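Long-range contacts in glyoxylate-induced Protein (Pseudomonas aeruginosa, PDB 1SQ4), which is of uncertain function but is a double-barrelled cupin protein, possibly with the ureidoglycine aminohydrolase activity assigned to its family: residues Ala65-Gln70 with Ile141-Gln146; His192-Asn197 with Leu262-Asn267. All coordinates share one frame; numbering follows the deposited sequence.

Interaction 1. Residues Ala65-Gln70 with Ile141-Gln146; sequences AETFSQ and IRKHYQ
Ser69 O accepts the amide of Arg142: N lies 2.7 Å from O, in the carbonyl plane, and the N-H...O angle is 170°. Ile141 CA also approaches Ser69 O, at 3.2 Å, as a CA-H...O contact. The return bond runs from Ser69 N to Arg142 O at 3.0 Å and is more bent. The two bonds make Ser69 and Arg142 a hydrogen-bonded antiparallel pair. Gln70 and Ile141 form the non-hydrogen-bonded pair next to it. On the Ser69 face, OG lies against Arg142 CB, and it meets the guanidinium, which is salt-bridged to Glu85, in plane at its edge. Leu272 of a second subunit packs on Ser69.

Past the pairing, Phe68 reaches across to Lys143. The two side chains cross obliquely, with Phe68 CE1 3.5 Å from Lys143 CD. Thr67 CG2 sits over one face of the Phe68 ring, offset toward the rim. It also touches Lys143 CE, and the Thr67 and Lys143 side chains run side by side. Lys143 turns at its end (chi4 -50°), and NZ donates to His144 O at 2.8 Å and forms a salt bridge with Asp190. Beyond the pairing, a water joins the two segments: it donates to Thr67 O at 2.8 Å and accepts from His144 N at 3.2 Å.

Strands 69-76 and 136-144 are neighbours in an antiparallel cupin sheet, with strands 52-57 and 90-98 beyond them. The Phe68 and Tyr263 rings meet edge-to-face, and Phe68 and Ile141 both pack on strands 191-198 and 258-265.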
loop_
_atom_site.group_PDB
_atom_site.type_symbol
_atom_site.label_atom_id
_atom_site.label_comp_id
_atom_site.label_asym_id
_atom_site.label_seq_id
_atom_site.Cartn_x
_atom_site.Cartn_y
_atom_site.Cartn_z
ATOM N N ALA A 65 -12.010 -22.555 -0.733
ATOM C CA ALA A 65 -11.007 -23.288 0.024
ATOM C C ALA A 65 -11.647 -24.250 1.017
ATOM O O ALA A 65 -11.226 -24.341 2.171
ATOM C CB ALA A 65 -10.103 -22.317 0.757
ATOM N N GLU A 66 -12.667 -24.966 0.564
ATOM C CA GLU A 66 -13.337 -25.925 1.418
ATOM C C GLU A 66 -13.348 -27.273 0.733
ATOM O O GLU A 66 -14.122 -28.145 1.084
ATOM C CB GLU A 66 -14.763 -25.479 1.685
ATOM C CG GLU A 66 -14.888 -24.052 2.158
ATOM C CD GLU A 66 -16.333 -23.668 2.365
ATOM O OE1 GLU A 66 -16.968 -24.235 3.288
ATOM O OE2 GLU A 66 -16.839 -22.817 1.594
ATOM N N THR A 67 -12.484 -27.449 -0.256
ATOM C CA THR A 67 -12.439 -28.719 -0.964
ATOM C C THR A 67 -11.700 -29.767 -0.148
ATOM O O THR A 67 -12.155 -30.899 -0.010
ATOM C CB THR A 67 -11.735 -28.597 -2.318
ATOM O OG1 THR A 67 -12.460 -27.693 -3.154
ATOM C CG2 THR A 67 -11.654 -29.950 -2.987
ATOM N N PHE A 68 -10.554 -29.387 0.395
ATOM C CA PHE A 68 -9.756 -30.321 1.167
ATOM C C PHE A 68 -9.717 -29.981 2.641
ATOM O O PHE A 68 -10.022 -28.864 3.058
ATOM C CB PHE A 68 -8.316 -30.353 0.634
ATOM C CG PHE A 68 -8.162 -31.045 -0.690
ATOM C CD1 PHE A 68 -8.316 -32.427 -0.795
ATOM C CD2 PHE A 68 -7.821 -30.325 -1.825
ATOM C CE1 PHE A 68 -8.128 -33.085 -2.020
ATOM C CE2 PHE A 68 -7.631 -30.970 -3.049
ATOM C CZ PHE A 68 -7.785 -32.357 -3.147
ATOM N N SER A 69 -9.344 -30.980 3.423
ATOM C CA SER A 69 -9.201 -30.828 4.852
ATOM C C SER A 69 -7.950 -31.646 5.176
ATOM O O SER A 69 -7.761 -32.755 4.669
ATOM C CB SER A 69 -10.440 -31.363 5.575
ATOM O OG SER A 69 -10.197 -32.593 6.226
ATOM N N GLN A 70 -7.069 -31.076 5.983
ATOM C CA GLN A 70 -5.841 -31.752 6.350
ATOM C C GLN A 70 -5.673 -31.716 7.859
ATOM O O GLN A 70 -5.907 -30.686 8.490
ATOM C CB GLN A 70 -4.663 -31.058 5.667
ATOM C CG GLN A 70 -3.300 -31.521 6.119
ATOM C CD GLN A 70 -2.170 -30.744 5.452
ATOM O OE1 GLN A 70 -2.373 -29.631 4.947
ATOM N NE2 GLN A 70 -0.971 -31.321 5.458
ATOM N N ILE A 141 -5.522 -36.358 4.967
ATOM C CA ILE A 141 -6.105 -35.467 3.991
ATOM C C ILE A 141 -7.476 -35.979 3.541
ATOM O O ILE A 141 -7.599 -37.105 3.058
ATOM C CB ILE A 141 -5.150 -35.339 2.807
ATOM C CG1 ILE A 141 -3.797 -34.853 3.312
ATOM C CG2 ILE A 141 -5.702 -34.375 1.798
ATOM C CD1 ILE A 141 -2.681 -34.948 2.309
ATOM N N ARG A 142 -8.502 -35.142 3.695
ATOM C CA ARG A 142 -9.868 -35.525 3.334
ATOM C C ARG A 142 -10.504 -34.718 2.219
ATOM O O ARG A 142 -10.179 -33.548 2.016
ATOM C CB ARG A 142 -10.787 -35.444 4.564
ATOM C CG ARG A 142 -10.444 -36.444 5.666
ATOM C CD ARG A 142 -11.135 -36.136 6.986
ATOM N NE ARG A 142 -12.553 -36.499 7.042
ATOM C CZ ARG A 142 -13.555 -35.637 6.911
ATOM N NH1 ARG A 142 -13.300 -34.351 6.705
ATOM N NH2 ARG A 142 -14.809 -36.055 7.017
ATOM N N LYS A 143 -11.426 -35.358 1.507
ATOM C CA LYS A 143 -12.155 -34.715 0.424
ATOM C C LYS A 143 -13.371 -35.531 0.054
ATOM O O LYS A 143 -13.353 -36.756 0.120
ATOM C CB LYS A 143 -11.292 -34.572 -0.828
ATOM C CG LYS A 143 -12.045 -34.047 -2.058
ATOM C CD LYS A 143 -11.210 -34.274 -3.311
ATOM C CE LYS A 143 -11.801 -33.666 -4.590
ATOM N NZ LYS A 143 -13.226 -33.983 -4.862
ATOM N N HIS A 144 -14.436 -34.854 -0.334
ATOM C CA HIS A 144 -15.608 -35.579 -0.750
ATOM C C HIS A 144 -15.296 -36.070 -2.157
ATOM O O HIS A 144 -14.966 -35.285 -3.057
ATOM C CB HIS A 144 -16.835 -34.667 -0.745
ATOM C CG HIS A 144 -17.393 -34.415 0.623
ATOM N ND1 HIS A 144 -18.188 -33.322 0.906
ATOM C CD2 HIS A 144 -17.304 -35.118 1.772
ATOM C CE1 HIS A 144 -18.563 -33.367 2.170
ATOM N NE2 HIS A 144 -18.041 -34.447 2.722
ATOM N N TYR A 145 -15.375 -37.382 -2.327
ATOM C CA TYR A 145 -15.105 -38.012 -3.605
ATOM C C TYR A 145 -16.201 -37.684 -4.598
ATOM O O TYR A 145 -17.374 -37.629 -4.243
ATOM C CB TYR A 145 -15.001 -39.530 -3.424
ATOM C CG TYR A 145 -14.763 -40.272 -4.721
ATOM C CD1 TYR A 145 -15.794 -40.972 -5.347
ATOM C CD2 TYR A 145 -13.510 -40.234 -5.357
ATOM C CE1 TYR A 145 -15.593 -41.609 -6.566
ATOM C CE2 TYR A 145 -13.308 -40.874 -6.584
ATOM C CZ TYR A 145 -14.361 -41.553 -7.176
ATOM O OH TYR A 145 -14.200 -42.147 -8.394
ATOM N N GLN A 146 -15.818 -37.456 -5.846
ATOM C CA GLN A 146 -16.803 -37.149 -6.864
ATOM C C GLN A 146 -17.010 -38.351 -7.772
ATOM O O GLN A 146 -16.123 -38.732 -8.538
ATOM C CB GLN A 146 -16.371 -35.944 -7.679
ATOM C CG GLN A 146 -17.398 -35.529 -8.703
ATOM C CD GLN A 146 -17.082 -34.184 -9.310
ATOM O OE1 GLN A 146 -17.780 -33.721 -10.223
ATOM N NE2 GLN A 146 -16.022 -33.539 -8.806
HETATM O O HOH W 1 -14.762 -31.667 -0.786
#

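Interaction 2. Residues His192-Asn197 with Leu262-Asn267; sequences HVNIVN and LYKDVN
His192 meets Lys264, Val266 and Asn267 one after another along its side chain. CB lies 4.2 Å from Lys264 CE. With CG anti to the carbonyl carbon (chi1 -69°), CG comes 4.0 Å from Val266 CG2. The imidazole then lies under Val266: CG2 stands over the ring centre, 3.7 Å from the centroid, in a CH-pi contact only 12° off the normal. ND1 and CE1 are the ring atoms closest to this methyl. ND1 also bonds a water at 3.2 Å, and that water accepts from Lys264 NZ at 2.7 Å. Histidine and lysine are thus joined through solvent. At the tip, NE2 comes near Asn267 ND2, with the ring and amide planes 80° apart. That amide nitrogen donates to His189 O.

The backbones form an antiparallel pair in the second cupin sheet, where strand 191-198 lies beside strand 258-265. His192 and Lys264 exchange two N-H...O bonds, as do Asn194 and Leu262. Between them, Val193 and Tyr263 form a non-hydrogen-bonded pair. Val193 CA makes a CA-H...O contact with Leu262 O, and Tyr263 CA one with His192 O.

The two faces of the sheet differ. His192, Asn194, Leu262 and Lys264 share one, which is consistent with the inside of a cupin barrel. Leu262 CD1 also packs on Val196 CG2, at 4.0 Å. A thiocyanate ion, probably from the crystallisation liquor, lies about 4 Å from the Asn194 side chain. Val193 and Tyr263 share the other face, where Val193 CG2 touches Tyr263 CB at 4.0 Å.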
loop_
_atom_site.group_PDB
_atom_site.type_symbol
_atom_site.label_atom_id
_atom_site.label_comp_id
_atom_site.label_asym_id
_atom_site.label_seq_id
_atom_site.Cartn_x
_atom_site.Cartn_y
_atom_site.Cartn_z
ATOM N N HIS A 192 -4.984 -36.115 -6.216
ATOM C CA HIS A 192 -3.647 -36.649 -6.138
ATOM C C HIS A 192 -2.978 -36.030 -4.920
ATOM O O HIS A 192 -3.182 -34.855 -4.608
ATOM C CB HIS A 192 -2.841 -36.290 -7.391
ATOM C CG HIS A 192 -3.297 -36.985 -8.641
ATOM N ND1 HIS A 192 -3.009 -36.490 -9.899
ATOM C CD2 HIS A 192 -3.958 -38.147 -8.839
ATOM C CE1 HIS A 192 -3.473 -37.323 -10.811
ATOM N NE2 HIS A 192 -4.053 -38.338 -10.200
ATOM N N VAL A 193 -2.202 -36.841 -4.218
ATOM C CA VAL A 193 -1.443 -36.394 -3.061
ATOM C C VAL A 193 -0.051 -36.937 -3.359
ATOM O O VAL A 193 0.214 -38.125 -3.168
ATOM C CB VAL A 193 -1.977 -37.022 -1.743
ATOM C CG1 VAL A 193 -1.215 -36.472 -0.555
ATOM C CG2 VAL A 193 -3.453 -36.729 -1.578
ATOM N N ASN A 194 0.827 -36.079 -3.872
ATOM C CA ASN A 194 2.197 -36.491 -4.205
ATOM C C ASN A 194 3.195 -35.734 -3.342
ATOM O O ASN A 194 2.812 -34.993 -2.444
ATOM C CB ASN A 194 2.528 -36.194 -5.670
ATOM C CG ASN A 194 1.401 -36.558 -6.617
ATOM O OD1 ASN A 194 0.933 -37.705 -6.645
ATOM N ND2 ASN A 194 0.966 -35.585 -7.416
ATOM N N ILE A 195 4.476 -35.942 -3.621
ATOM C CA ILE A 195 5.540 -35.254 -2.916
ATOM C C ILE A 195 6.462 -34.677 -3.975
ATOM O O ILE A 195 6.976 -35.406 -4.823
ATOM C CB ILE A 195 6.352 -36.191 -2.029
ATOM C CG1 ILE A 195 5.425 -36.941 -1.086
ATOM C CG2 ILE A 195 7.379 -35.373 -1.219
ATOM C CD1 ILE A 195 6.149 -37.892 -0.161
ATOM N N VAL A 196 6.648 -33.362 -3.941
ATOM C CA VAL A 196 7.507 -32.698 -4.905
ATOM C C VAL A 196 8.920 -32.664 -4.320
ATOM O O VAL A 196 9.117 -32.231 -3.192
ATOM C CB VAL A 196 7.004 -31.280 -5.168
ATOM C CG1 VAL A 196 7.823 -30.625 -6.267
ATOM C CG2 VAL A 196 5.539 -31.331 -5.535
ATOM N N ASN A 197 9.891 -33.137 -5.094
ATOM C CA ASN A 197 11.274 -33.180 -4.653
ATOM C C ASN A 197 12.185 -32.205 -5.389
ATOM O O ASN A 197 12.265 -32.222 -6.621
ATOM C CB ASN A 197 11.839 -34.576 -4.847
ATOM C CG ASN A 197 10.865 -35.646 -4.482
ATOM O OD1 ASN A 197 10.375 -35.702 -3.357
ATOM N ND2 ASN A 197 10.570 -36.511 -5.436
ATOM N N LEU A 262 2.036 -32.494 -1.399
ATOM C CA LEU A 262 1.098 -31.678 -2.161
ATOM C C LEU A 262 -0.180 -32.433 -2.478
ATOM O O LEU A 262 -0.146 -33.607 -2.858
ATOM C CB LEU A 262 1.762 -31.232 -3.469
ATOM C CG LEU A 262 0.942 -30.441 -4.501
ATOM C CD1 LEU A 262 1.896 -29.781 -5.474
ATOM C CD2 LEU A 262 -0.035 -31.341 -5.241
ATOM N N TYR A 263 -1.308 -31.751 -2.335
ATOM C CA TYR A 263 -2.604 -32.351 -2.637
ATOM C C TYR A 263 -3.434 -31.419 -3.501
ATOM O O TYR A 263 -3.450 -30.211 -3.277
ATOM C CB TYR A 263 -3.357 -32.711 -1.345
ATOM C CG TYR A 263 -3.460 -31.616 -0.299
ATOM C CD1 TYR A 263 -4.542 -30.740 -0.272
ATOM C CD2 TYR A 263 -2.496 -31.495 0.699
ATOM C CE1 TYR A 263 -4.665 -29.772 0.737
ATOM C CE2 TYR A 263 -2.602 -30.535 1.709
ATOM C CZ TYR A 263 -3.686 -29.679 1.727
ATOM O OH TYR A 263 -3.788 -28.745 2.744
ATOM N N LYS A 264 -4.104 -31.997 -4.496
ATOM C CA LYS A 264 -4.954 -31.263 -5.439
ATOM C C LYS A 264 -6.055 -32.169 -5.989
ATOM O O LYS A 264 -5.935 -33.395 -5.960
ATOM C CB LYS A 264 -4.119 -30.746 -6.612
ATOM C CG LYS A 264 -3.171 -31.808 -7.154
ATOM C CD LYS A 264 -2.487 -31.405 -8.438
ATOM C CE LYS A 264 -1.574 -32.524 -8.889
ATOM N NZ LYS A 264 -1.048 -32.294 -10.258
ATOM N N ASP A 265 -7.117 -31.547 -6.495
ATOM C CA ASP A 265 -8.248 -32.263 -7.074
ATOM C C ASP A 265 -8.102 -32.214 -8.592
ATOM O O ASP A 265 -7.774 -31.168 -9.153
ATOM C CB ASP A 265 -9.573 -31.631 -6.635
ATOM C CG ASP A 265 -9.644 -30.144 -6.926
ATOM O OD1 ASP A 265 -8.855 -29.371 -6.332
ATOM O OD2 ASP A 265 -10.497 -29.738 -7.752
ATOM N N VAL A 266 -8.353 -33.349 -9.248
ATOM C CA VAL A 266 -8.196 -33.462 -10.692
ATOM C C VAL A 266 -9.132 -34.453 -11.380
ATOM O O VAL A 266 -9.984 -35.070 -10.750
ATOM C CB VAL A 266 -6.765 -33.897 -11.023
ATOM C CG1 VAL A 266 -5.776 -32.797 -10.647
ATOM C CG2 VAL A 266 -6.441 -35.175 -10.263
ATOM N N ASN A 267 -8.943 -34.597 -12.688
ATOM C CA ASN A 267 -9.719 -35.510 -13.521
ATOM C C ASN A 267 -11.218 -35.352 -13.412
ATOM O O ASN A 267 -11.960 -36.321 -13.559
ATOM C CB ASN A 267 -9.346 -36.952 -13.208
ATOM C CG ASN A 267 -7.873 -37.192 -13.305
ATOM O OD1 ASN A 267 -7.171 -36.486 -14.010
ATOM N ND2 ASN A 267 -7.391 -38.196 -12.597
HETATM O O HOH W 2 -0.725 -34.763 -11.315
#

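Overall arrangement
The two interactions come in series: interaction 1 closes before interaction 2 opens. Each pairs two neighbouring antiparallel strands, 69-76 with 136-144 in the first cupin sheet and 191-198 with 258-265 in the second. Their centres are about 12 Å apart, and the sheets touch. Ile141 CD1 packs on Val193 CG1 at 3.6 Å. Gln70 OE1 and Tyr263 OH are 2.8 Å apart, a probable hydrogen bond between the two sheets. Phe68 CZ lies against the backbone of Lys264 and Asp265. Side chains of both pairings meet in the buried interface between the two cupin halves of the chain.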